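Local coordinates for uncharacterized protein (Kribbella flavida, PDB 4GB5) that is of unknown function but carries a SnoaL-like domain of the NTF2 clan, a fold whose members include small-molecule enzymes and binding proteins, at residues A[22-27]-A[73-78]. Residues are numbered along the deposited sequence; the frame is centred on the assembly and turned at random.
Sequences DIADLK and SATHHA
Asp25, in the last turn of helix 6-25, pushes its carboxylate against strand 74-87, the outermost in the sheet of this chain, and shows how one acidic side chain can join a helix end to a sheet. OD1 takes two donors, one on its anti side and one on its syn side: the hydroxyl of Thr75 gives its proton on the anti side, OG1 to OD1 2.7 Å, while His77 reaches the syn side with ND1, 2.9 Å from OD1. That oxygen lies at the edge of the imidazole, near the ring plane, although carboxylate and ring are turned 35° apart. OD2 accepts the backbone N of His77 at 2.8 Å in a nearly straight bond (167°), and also His96 NE2 of the second subunit. CG stands anti to the carbonyl carbon, beside the backbone N (chi1 -61°). Beside the acid Ala24 CB packs on His77 CE1 at 3.6 Å, with Phe69 touching both residues.

Toward Ser73 the packing gives way to water. One molecule bridges Ala24 O and Thr75 OG1; another donates to Asp25 O and accepts from Thr75 N, with 3.0 Å between that nitrogen and the water oxygen. Lys27 closes the helix in a Schellman motif. An alanine in place of Asp25 would probably leave the Thr75 hydroxyl, His77 ND1, the His77 N-H and His96 NE2 of the second subunit without their acceptor and remove one restraint on the turn of the imidazole. Four donors meet the two oxygens, so this buried carboxylate ties helix end, strand and subunit interface together.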
loop_
_atom_site.group_PDB
_atom_site.type_symbol
_atom_site.label_atom_id
_atom_site.label_comp_id
_atom_site.label_asym_id
_atom_site.label_seq_id
_atom_site.Cartn_x
_atom_site.Cartn_y
_atom_site.Cartn_z
ATOM N N ASP A 22 8.619 -5.600 7.836
ATOM C CA ASP A 22 9.576 -6.672 7.616
ATOM C C ASP A 22 9.774 -7.573 8.848
ATOM O O ASP A 22 9.971 -8.761 8.689
ATOM C CB ASP A 22 10.951 -6.113 7.254
ATOM C CG ASP A 22 11.015 -5.519 5.854
ATOM O OD1 ASP A 22 10.256 -6.011 4.970
ATOM O OD2 ASP A 22 11.891 -4.626 5.625
ATOM N N ILE A 23 9.724 -7.023 10.065
ATOM C CA ILE A 23 9.846 -7.856 11.274
ATOM C C ILE A 23 8.879 -9.007 11.196
ATOM O O ILE A 23 9.266 -10.180 11.331
ATOM C CB ILE A 23 9.595 -7.032 12.565
ATOM C CG1 ILE A 23 10.783 -6.110 12.812
ATOM C CG2 ILE A 23 9.432 -7.938 13.782
ATOM C CD1 ILE A 23 10.517 -5.003 13.818
ATOM N N ALA A 24 7.606 -8.695 11.004
ATOM C CA ALA A 24 6.605 -9.728 10.986
ATOM C C ALA A 24 6.715 -10.581 9.747
ATOM O O ALA A 24 6.701 -11.804 9.824
ATOM C CB ALA A 24 5.249 -9.104 11.050
ATOM N N ASP A 25 6.824 -9.957 8.591
ATOM C CA ASP A 25 6.606 -10.684 7.338
ATOM C C ASP A 25 7.832 -11.492 6.914
ATOM O O ASP A 25 7.700 -12.519 6.217
ATOM C CB ASP A 25 6.161 -9.739 6.216
ATOM C CG ASP A 25 4.869 -9.023 6.511
ATOM O OD1 ASP A 25 4.069 -9.504 7.346
ATOM O OD2 ASP A 25 4.625 -7.936 5.920
ATOM N N LEU A 26 9.015 -11.085 7.352
ATOM C CA LEU A 26 10.237 -11.925 7.207
ATOM C C LEU A 26 10.477 -12.813 8.424
ATOM O O LEU A 26 11.416 -13.591 8.416
ATOM C CB LEU A 26 11.480 -11.055 7.014
ATOM C CG LEU A 26 11.535 -10.153 5.784
ATOM C CD1 LEU A 26 12.660 -9.144 5.848
ATOM C CD2 LEU A 26 11.598 -10.984 4.505
ATOM N N LYS A 27 9.633 -12.694 9.447
ATOM C CA LYS A 27 9.742 -13.425 10.729
ATOM C C LYS A 27 11.095 -13.313 11.397
ATOM O O LYS A 27 11.684 -14.305 11.846
ATOM C CB LYS A 27 9.326 -14.888 10.600
ATOM C CG LYS A 27 7.828 -15.087 10.601
ATOM C CD LYS A 27 7.440 -16.538 10.762
ATOM C CE LYS A 27 6.046 -16.850 10.280
ATOM N NZ LYS A 27 5.738 -18.284 10.429
ATOM N N SER A 73 1.518 -19.450 8.410
ATOM C CA SER A 73 2.403 -19.803 7.327
ATOM C C SER A 73 3.104 -18.591 6.732
ATOM O O SER A 73 4.284 -18.671 6.277
ATOM C CB SER A 73 1.619 -20.468 6.228
ATOM O OG SER A 73 1.154 -21.691 6.693
ATOM N N ALA A 74 2.371 -17.487 6.661
ATOM C CA ALA A 74 2.882 -16.253 6.135
ATOM C C ALA A 74 2.000 -15.134 6.619
ATOM O O ALA A 74 0.850 -15.359 7.002
ATOM C CB ALA A 74 2.897 -16.263 4.618
ATOM N N THR A 75 2.545 -13.934 6.588
ATOM C CA THR A 75 1.778 -12.733 6.796
ATOM C C THR A 75 2.195 -11.683 5.782
ATOM O O THR A 75 3.273 -11.773 5.193
ATOM C CB THR A 75 1.928 -12.168 8.204
ATOM O OG1 THR A 75 3.300 -11.891 8.473
ATOM C CG2 THR A 75 1.435 -13.123 9.273
ATOM N N HIS A 76 1.347 -10.669 5.584
ATOM C CA HIS A 76 1.701 -9.519 4.780
ATOM C C HIS A 76 1.040 -8.281 5.375
ATOM O O HIS A 76 -0.182 -8.206 5.504
ATOM C CB HIS A 76 1.246 -9.664 3.317
ATOM C CG HIS A 76 1.832 -8.633 2.400
ATOM N ND1 HIS A 76 3.105 -8.765 1.892
ATOM C CD2 HIS A 76 1.347 -7.472 1.930
ATOM C CE1 HIS A 76 3.373 -7.718 1.138
ATOM N NE2 HIS A 76 2.332 -6.919 1.151
ATOM N N HIS A 77 1.884 -7.324 5.734
ATOM C CA HIS A 77 1.447 -6.036 6.220
ATOM C C HIS A 77 1.667 -5.002 5.160
ATOM O O HIS A 77 2.821 -4.722 4.837
ATOM C CB HIS A 77 2.211 -5.620 7.487
ATOM C CG HIS A 77 1.907 -6.458 8.678
ATOM N ND1 HIS A 77 2.272 -7.775 8.749
ATOM C CD2 HIS A 77 1.318 -6.159 9.859
ATOM C CE1 HIS A 77 1.882 -8.279 9.912
ATOM N NE2 HIS A 77 1.311 -7.311 10.611
ATOM N N ALA A 78 0.576 -4.393 4.676
ATOM C CA ALA A 78 0.655 -3.294 3.725
ATOM C C ALA A 78 0.334 -2.017 4.481
ATOM O O ALA A 78 -0.832 -1.765 4.842
ATOM C CB ALA A 78 -0.327 -3.532 2.607
HETATM O O HOH W 1 4.956 -13.796 9.402
HETATM O O HOH W 2 5.490 -14.303 6.331
#